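Local structure of imelysin-like protein (Psychrobacter arcticus, 3PF0) at residues A[115-120]-A[231-236]; A[104-109]-A[269-274]. The protein is of unknown function, but belongs to the imelysin-like (M75) family and may be a metalloendopeptidase. All coordinates share one frame; numbering follows the deposited sequence.

Interaction 1. Residues A[115-120]-A[231-236]; sequences VNFGPA and FNSLLS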
ATOM      1  N   VAL A 115       2.880   1.755   6.383  1.00 32.05           N
ATOM      2  CA  VAL A 115       3.958   2.624   6.867  1.00 32.71           C
ATOM      3  C   VAL A 115       3.998   3.837   5.916  1.00 38.48           C
ATOM      4  O   VAL A 115       4.160   3.660   4.707  1.00 37.89           O
ATOM      5  CB  VAL A 115       5.317   1.860   6.951  1.00 36.33           C
ATOM      6  CG1 VAL A 115       6.479   2.793   7.279  1.00 36.23           C
ATOM      7  CG2 VAL A 115       5.242   0.733   7.971  1.00 36.42           C
ATOM      8  N   ASN A 116       3.785   5.046   6.447  1.00 36.41           N
ATOM      9  CA  ASN A 116       3.767   6.282   5.653  1.00 36.23           C
ATOM     10  C   ASN A 116       4.949   7.202   6.040  1.00 41.48           C
ATOM     11  O   ASN A 116       4.945   8.392   5.728  1.00 41.74           O
ATOM     12  CB  ASN A 116       2.418   7.008   5.843  1.00 35.23           C
ATOM     13  CG  ASN A 116       2.216   7.607   7.219  1.00 49.74           C
ATOM     14  OD1 ASN A 116       2.887   7.239   8.198  1.00 40.92           O
ATOM     15  ND2 ASN A 116       1.322   8.587   7.315  1.00 39.33           N
ATOM     16  N   PHE A 117       5.961   6.637   6.703  1.00 38.49           N
ATOM     17  CA  PHE A 117       7.120   7.387   7.170  1.00 38.24           C
ATOM     18  C   PHE A 117       8.398   6.606   6.923  1.00 41.64           C
ATOM     19  O   PHE A 117       8.346   5.435   6.558  1.00 41.05           O
ATOM     20  CB  PHE A 117       6.952   7.695   8.678  1.00 40.34           C
ATOM     21  CG  PHE A 117       6.841   6.474   9.565  1.00 40.59           C
ATOM     22  CD1 PHE A 117       5.618   5.837   9.752  1.00 42.09           C
ATOM     23  CD2 PHE A 117       7.955   5.982  10.243  1.00 41.51           C
ATOM     24  CE1 PHE A 117       5.519   4.701  10.563  1.00 42.86           C
ATOM     25  CE2 PHE A 117       7.854   4.848  11.057  1.00 43.69           C
ATOM     26  CZ  PHE A 117       6.636   4.223  11.221  1.00 41.56           C
ATOM     27  N   GLY A 118       9.531   7.259   7.145  1.00 38.56           N
ATOM     28  CA  GLY A 118      10.842   6.638   7.036  1.00 37.93           C
ATOM     29  C   GLY A 118      11.411   6.432   5.646  1.00 40.55           C
ATOM     30  O   GLY A 118      11.208   7.260   4.759  1.00 39.79           O
ATOM     31  N   PRO A 119      12.198   5.345   5.468  1.00 37.49           N
ATOM     32  CA  PRO A 119      12.890   5.097   4.187  1.00 36.78           C
ATOM     33  C   PRO A 119      12.035   5.187   2.917  1.00 38.55           C
ATOM     34  O   PRO A 119      12.550   5.657   1.901  1.00 36.38           O
ATOM     35  CB  PRO A 119      13.416   3.670   4.345  1.00 38.34           C
ATOM     36  CG  PRO A 119      13.560   3.481   5.786  1.00 43.56           C
ATOM     37  CD  PRO A 119      12.543   4.315   6.468  1.00 39.43           C
ATOM     38  N   ALA A 120      10.759   4.739   2.957  1.00 34.78           N
ATOM     39  CA  ALA A 120       9.894   4.783   1.774  1.00 34.85           C
ATOM     40  C   ALA A 120       9.617   6.236   1.311  1.00 40.64           C
ATOM     41  O   ALA A 120       9.360   6.455   0.128  1.00 40.30           O
ATOM     42  CB  ALA A 120       8.586   4.053   2.044  1.00 35.21           C
ATOM     43  N   PHE A 231       0.695   3.947  14.990  1.00 36.06           N
ATOM     44  CA  PHE A 231      -0.762   3.913  14.923  1.00 35.75           C
ATOM     45  C   PHE A 231      -1.337   5.071  14.103  1.00 40.55           C
ATOM     46  O   PHE A 231      -2.413   4.914  13.518  1.00 40.04           O
ATOM     47  CB  PHE A 231      -1.390   3.859  16.316  1.00 38.63           C
ATOM     48  CG  PHE A 231      -1.284   2.484  16.916  1.00 40.03           C
ATOM     49  CD1 PHE A 231      -2.148   1.469  16.522  1.00 42.83           C
ATOM     50  CD2 PHE A 231      -0.287   2.183  17.834  1.00 42.46           C
ATOM     51  CE1 PHE A 231      -2.031   0.184  17.054  1.00 43.83           C
ATOM     52  CE2 PHE A 231      -0.162   0.895  18.355  1.00 45.45           C
ATOM     53  CZ  PHE A 231      -1.035  -0.094  17.963  1.00 43.41           C
ATOM     54  N   ASN A 232      -0.620   6.205  14.016  1.00 37.25           N
ATOM     55  CA  ASN A 232      -1.080   7.300  13.172  1.00 37.66           C
ATOM     56  C   ASN A 232      -0.860   6.921  11.707  1.00 41.86           C
ATOM     57  O   ASN A 232      -1.636   7.330  10.846  1.00 42.90           O
ATOM     58  CB  ASN A 232      -0.405   8.616  13.524  1.00 38.31           C
ATOM     59  CG  ASN A 232      -1.181   9.364  14.569  1.00 54.89           C
ATOM     60  OD1 ASN A 232      -2.179  10.025  14.265  1.00 49.58           O
ATOM     61  ND2 ASN A 232      -0.801   9.196  15.832  1.00 41.77           N
ATOM     62  N   SER A 233       0.160   6.088  11.447  1.00 36.91           N
ATOM     63  CA  SER A 233       0.463   5.559  10.124  1.00 35.55           C
ATOM     64  C   SER A 233      -0.666   4.617   9.692  1.00 40.50           C
ATOM     65  O   SER A 233      -1.104   4.676   8.543  1.00 39.97           O
ATOM     66  CB  SER A 233       1.803   4.825  10.136  1.00 36.26           C
ATOM     67  OG  SER A 233       2.188   4.445   8.826  1.00 40.55           O
ATOM     68  N   LEU A 234      -1.142   3.764  10.628  1.00 37.71           N
ATOM     69  CA  LEU A 234      -2.236   2.826  10.377  1.00 37.15           C
ATOM     70  C   LEU A 234      -3.528   3.586  10.157  1.00 41.42           C
ATOM     71  O   LEU A 234      -4.298   3.223   9.262  1.00 41.08           O
ATOM     72  CB  LEU A 234      -2.397   1.800  11.511  1.00 37.62           C
ATOM     73  CG  LEU A 234      -1.264   0.782  11.709  1.00 41.33           C
ATOM     74  CD1 LEU A 234      -1.571  -0.129  12.878  1.00 42.36           C
ATOM     75  CD2 LEU A 234      -1.006  -0.045  10.442  1.00 40.74           C
ATOM     76  N   LEU A 235      -3.742   4.673  10.931  1.00 38.32           N
ATOM     77  CA  LEU A 235      -4.925   5.532  10.792  1.00 38.44           C
ATOM     78  C   LEU A 235      -4.906   6.212   9.410  1.00 43.66           C
ATOM     79  O   LEU A 235      -5.955   6.282   8.759  1.00 43.46           O
ATOM     80  CB  LEU A 235      -4.991   6.565  11.938  1.00 38.99           C
ATOM     81  CG  LEU A 235      -6.019   7.716  11.845  1.00 43.53           C
ATOM     82  CD1 LEU A 235      -7.471   7.211  11.806  1.00 43.33           C
ATOM     83  CD2 LEU A 235      -5.823   8.691  12.984  1.00 46.68           C
ATOM     84  N   SER A 236      -3.705   6.685   8.970  1.00 40.97           N
ATOM     85  CA  SER A 236      -3.499   7.339   7.674  0.50 40.55           C
ATOM     86  C   SER A 236      -3.823   6.387   6.523  1.00 43.72           C
ATOM     87  O   SER A 236      -4.331   6.826   5.500  1.00 43.73           O
ATOM     88  CB  SER A 236      -2.063   7.839   7.548  0.50 44.44           C
ATOM     89  OG  SER A 236      -1.843   8.512   6.319  0.50 54.20           O
TER
HETATM   90  O   HOH W   1       0.335   9.850   9.857  1.00 45.45           O
HETATM   91  O   HOH W   2       0.078   9.050   4.462  1.00 51.65           O
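The side-chain amide of Asn116 lies against one flank of helix 225-250, over Ser233 and towards Ser236. Its CG sits between the backbone N and the carbonyl carbon (chi1 70°). From there CG comes to 4.0 Å from Ser233 CA, and ND2 lies 3.5 Å from Ser236 CB. The direct hydrogen bond between the segments comes from the backbone. Asn116 N donates to Ser233 OG at 2.9 Å, with a bent N-H...O angle of 137°. Ser233 OG stands anti to its own backbone N (chi1 -173°), which turns it to the loop. The same hydroxyl is hydrogen-bonded to Met114 O, just before the loop segment. One buried oxygen thus joins the carbonyl of one loop residue to the N-H of another. An alanine at Ser233 would probably leave Asn116 N and Met114 O without their shared partner and this part of the loop freer to shift.

Phe117 meets Ser233 with the edge of its ring. Ser233 CB lies near the ring plane, 3.7 Å from Phe117 CE1. Val115 CG1 lies 3.9 Å above one ring face, towards the rim. Asn116 ND2 donates to a water at 3.0 Å, which bonds weakly to Asn232 O. A second water joins ND2 to Ser236 OG, 2.7 Å from that hydroxyl. Trp207 of helix 183-214 and Val63 of helix 48-84 pack on Val115. This is a loop-to-helix contact of an all-helical imelysin-like fold, in which a helix serine pins the backbone of the loop between helices 92-112 and 125-129.

Interaction 2. Residues A[104-109]-A[269-274]; sequences VLAQAW and RAIINA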
ATOM      1  N   VAL A 104      -0.129  -9.051  -8.156  1.00 30.20           N
ATOM      2  CA  VAL A 104       0.495  -9.639  -6.953  1.00 29.10           C
ATOM      3  C   VAL A 104       1.423  -8.574  -6.327  1.00 33.25           C
ATOM      4  O   VAL A 104       1.358  -8.328  -5.118  1.00 34.56           O
ATOM      5  CB  VAL A 104       1.241 -10.976  -7.267  1.00 32.04           C
ATOM      6  CG1 VAL A 104       2.001 -11.508  -6.047  1.00 31.56           C
ATOM      7  CG2 VAL A 104       0.287 -12.048  -7.816  1.00 31.78           C
ATOM      8  N   LEU A 105       2.243  -7.912  -7.167  1.00 28.61           N
ATOM      9  CA  LEU A 105       3.144  -6.835  -6.767  1.00 28.10           C
ATOM     10  C   LEU A 105       2.372  -5.601  -6.262  1.00 33.19           C
ATOM     11  O   LEU A 105       2.780  -5.009  -5.260  1.00 34.35           O
ATOM     12  CB  LEU A 105       4.093  -6.449  -7.929  1.00 27.23           C
ATOM     13  CG  LEU A 105       4.831  -5.097  -7.826  1.00 29.68           C
ATOM     14  CD1 LEU A 105       5.815  -5.070  -6.639  1.00 29.49           C
ATOM     15  CD2 LEU A 105       5.516  -4.770  -9.109  1.00 28.57           C
ATOM     16  N   ALA A 106       1.297  -5.196  -6.957  1.00 29.92           N
ATOM     17  CA  ALA A 106       0.498  -4.023  -6.551  1.00 28.91           C
ATOM     18  C   ALA A 106      -0.162  -4.270  -5.196  1.00 31.86           C
ATOM     19  O   ALA A 106      -0.196  -3.365  -4.369  1.00 30.45           O
ATOM     20  CB  ALA A 106      -0.549  -3.694  -7.607  1.00 29.74           C
ATOM     21  N   GLN A 107      -0.606  -5.524  -4.945  1.00 29.99           N
ATOM     22  CA  GLN A 107      -1.214  -5.950  -3.678  1.00 30.40           C
ATOM     23  C   GLN A 107      -0.173  -5.925  -2.528  1.00 34.84           C
ATOM     24  O   GLN A 107      -0.505  -5.467  -1.432  1.00 35.69           O
ATOM     25  CB  GLN A 107      -1.830  -7.348  -3.814  1.00 31.80           C
ATOM     26  CG  GLN A 107      -3.155  -7.351  -4.586  1.00 35.16           C
ATOM     27  CD  GLN A 107      -3.697  -8.744  -4.746  1.00 50.12           C
ATOM     28  OE1 GLN A 107      -3.181  -9.559  -5.511  1.00 46.56           O
ATOM     29  NE2 GLN A 107      -4.778  -9.040  -4.056  1.00 47.52           N
ATOM     30  N   ALA A 108       1.076  -6.389  -2.794  1.00 30.31           N
ATOM     31  CA  ALA A 108       2.186  -6.406  -1.826  1.00 30.21           C
ATOM     32  C   ALA A 108       2.590  -4.984  -1.429  1.00 32.67           C
ATOM     33  O   ALA A 108       2.833  -4.726  -0.253  1.00 32.51           O
ATOM     34  CB  ALA A 108       3.392  -7.155  -2.391  1.00 30.66           C
ATOM     35  N   TRP A 109       2.651  -4.066  -2.387  1.00 29.33           N
ATOM     36  CA  TRP A 109       2.990  -2.683  -2.063  1.00 29.72           C
ATOM     37  C   TRP A 109       1.842  -1.991  -1.319  1.00 34.06           C
ATOM     38  O   TRP A 109       2.115  -1.176  -0.433  1.00 34.31           O
ATOM     39  CB  TRP A 109       3.395  -1.881  -3.289  1.00 28.54           C
ATOM     40  CG  TRP A 109       3.690  -0.445  -2.955  1.00 29.81           C
ATOM     41  CD1 TRP A 109       2.902   0.634  -3.220  1.00 32.54           C
ATOM     42  CD2 TRP A 109       4.771   0.037  -2.139  1.00 29.92           C
ATOM     43  NE1 TRP A 109       3.450   1.768  -2.662  1.00 32.30           N
ATOM     44  CE2 TRP A 109       4.581   1.425  -1.969  1.00 34.06           C
ATOM     45  CE3 TRP A 109       5.878  -0.576  -1.522  1.00 31.28           C
ATOM     46  CZ2 TRP A 109       5.474   2.219  -1.237  1.00 33.81           C
ATOM     47  CZ3 TRP A 109       6.755   0.211  -0.788  1.00 32.91           C
ATOM     48  CH2 TRP A 109       6.553   1.590  -0.655  1.00 33.73           C
ATOM     49  N   ARG A 269     -10.819  -3.700  -6.261  1.00 36.64           N
ATOM     50  CA  ARG A 269     -11.252  -4.558  -5.149  1.00 37.07           C
ATOM     51  C   ARG A 269     -10.048  -5.286  -4.512  1.00 40.44           C
ATOM     52  O   ARG A 269      -9.957  -5.332  -3.290  1.00 39.99           O
ATOM     53  CB  ARG A 269     -12.320  -5.563  -5.601  1.00 36.86           C
ATOM     54  CG  ARG A 269     -13.003  -6.298  -4.431  1.00 43.12           C
ATOM     55  CD  ARG A 269     -13.928  -7.412  -4.887  1.00 42.67           C
ATOM     56  NE  ARG A 269     -13.201  -8.553  -5.448  1.00 42.51           N
ATOM     57  CZ  ARG A 269     -13.747  -9.473  -6.240  1.00 64.24           C
ATOM     58  NH1 ARG A 269     -15.032  -9.402  -6.564  1.00 57.99           N
ATOM     59  NH2 ARG A 269     -13.013 -10.469  -6.714  1.00 54.41           N
ATOM     60  N   ALA A 270      -9.115  -5.795  -5.339  1.00 36.81           N
ATOM     61  CA  ALA A 270      -7.905  -6.482  -4.887  1.00 36.52           C
ATOM     62  C   ALA A 270      -6.970  -5.553  -4.090  1.00 39.47           C
ATOM     63  O   ALA A 270      -6.346  -6.009  -3.134  1.00 37.50           O
ATOM     64  CB  ALA A 270      -7.160  -7.073  -6.075  1.00 36.91           C
ATOM     65  N   ILE A 271      -6.885  -4.259  -4.472  1.00 37.20           N
ATOM     66  CA  ILE A 271      -6.037  -3.280  -3.778  1.00 36.57           C
ATOM     67  C   ILE A 271      -6.648  -2.936  -2.404  1.00 41.05           C
ATOM     68  O   ILE A 271      -5.931  -2.971  -1.408  1.00 40.77           O
ATOM     69  CB  ILE A 271      -5.762  -2.010  -4.644  1.00 39.03           C
ATOM     70  CG1 ILE A 271      -5.205  -2.379  -6.050  1.00 38.58           C
ATOM     71  CG2 ILE A 271      -4.823  -1.028  -3.924  1.00 38.85           C
ATOM     72  CD1 ILE A 271      -3.911  -3.326  -6.062  1.00 41.41           C
ATOM     73  N   ILE A 272      -7.971  -2.656  -2.347  1.00 37.87           N
ATOM     74  CA  ILE A 272      -8.669  -2.315  -1.095  1.00 37.55           C
ATOM     75  C   ILE A 272      -8.621  -3.511  -0.114  1.00 40.73           C
ATOM     76  O   ILE A 272      -8.382  -3.310   1.073  1.00 40.53           O
ATOM     77  CB  ILE A 272     -10.118  -1.805  -1.366  1.00 40.44           C
ATOM     78  CG1 ILE A 272     -10.122  -0.558  -2.304  1.00 40.43           C
ATOM     79  CG2 ILE A 272     -10.894  -1.521  -0.066  1.00 41.45           C
ATOM     80  CD1 ILE A 272      -9.231   0.682  -1.889  1.00 45.46           C
ATOM     81  N   ASN A 273      -8.801  -4.742  -0.629  1.00 36.90           N
ATOM     82  CA  ASN A 273      -8.754  -5.991   0.129  1.00 36.49           C
ATOM     83  C   ASN A 273      -7.370  -6.210   0.765  1.00 38.46           C
ATOM     84  O   ASN A 273      -7.292  -6.541   1.951  1.00 39.40           O
ATOM     85  CB  ASN A 273      -9.115  -7.157  -0.790  1.00 40.87           C
ATOM     86  CG  ASN A 273      -9.389  -8.459  -0.096  1.00 67.60           C
ATOM     87  OD1 ASN A 273     -10.312  -8.583   0.720  1.00 65.34           O
ATOM     88  ND2 ASN A 273      -8.627  -9.474  -0.460  1.00 57.52           N
ATOM     89  N   ALA A 274      -6.288  -5.993  -0.001  1.00 32.12           N
ATOM     90  CA  ALA A 274      -4.915  -6.144   0.498  1.00 31.48           C
ATOM     91  C   ALA A 274      -4.654  -5.175   1.659  1.00 36.19           C
ATOM     92  O   ALA A 274      -4.089  -5.582   2.674  1.00 36.61           O
ATOM     93  CB  ALA A 274      -3.914  -5.907  -0.628  1.00 31.45           C
TER
HETATM   94  O   HOH W   3      -6.419  -8.750  -2.077  1.00 44.98           O
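This is a partly buried helix-helix packing contact, close to the centre of the chain, between helix 92-112 and helix 268-283. The two segments run in roughly the same direction, at 34°, with axes 8.7 Å apart. Small side chains permit this approach. Ala274 CB points at the other helix and rests 3.5 Å from Gln107 O. On the buried side, Ile271 reaches across with its longer branch. Its CD1 touches Ala106 CB at 3.7 Å. Leu103 and Ala110 of helix 92-112 also pack on Ile271. The pair is one of the helix-helix contacts within this all-helical imelysin-like fold.

Gln107 spans the more open side. Its CG lies anti to the carbonyl carbon (chi1 -76°), and the chain is extended beyond it. The amide end lies alongside Ala270, with NE2 3.7 Å from Ala270 CB. No direct hydrogen bond crosses between the segments, but one water does the joining. It donates to Ala270 O at 2.9 Å and accepts from Asn273 ND2 at 2.8 Å. Gln107 NE2 also donates to it, weakly. Further along, Ser111 OG makes weak hydrogen bonds to both Gln107 O and Ala274 O.

How the interactions relate
Interactions 1 and 2 lie about 17 Å apart, measured between centres. They are nested in sequence: the chain between 104-109 and 269-274 contains both segments of interaction 1. Helix 92-112 carries segment 104-109 and then leads into the loop of segment 115-120. The partner helices, 225-250 and 268-283, also follow each other in the chain. The two contacts meet directly where Ala120 CB packs on Trp109 CH2 at 4.2 Å. Interaction 1 is loop against helix, interaction 2 helix against helix. No metal or ligand marks a site at either contact.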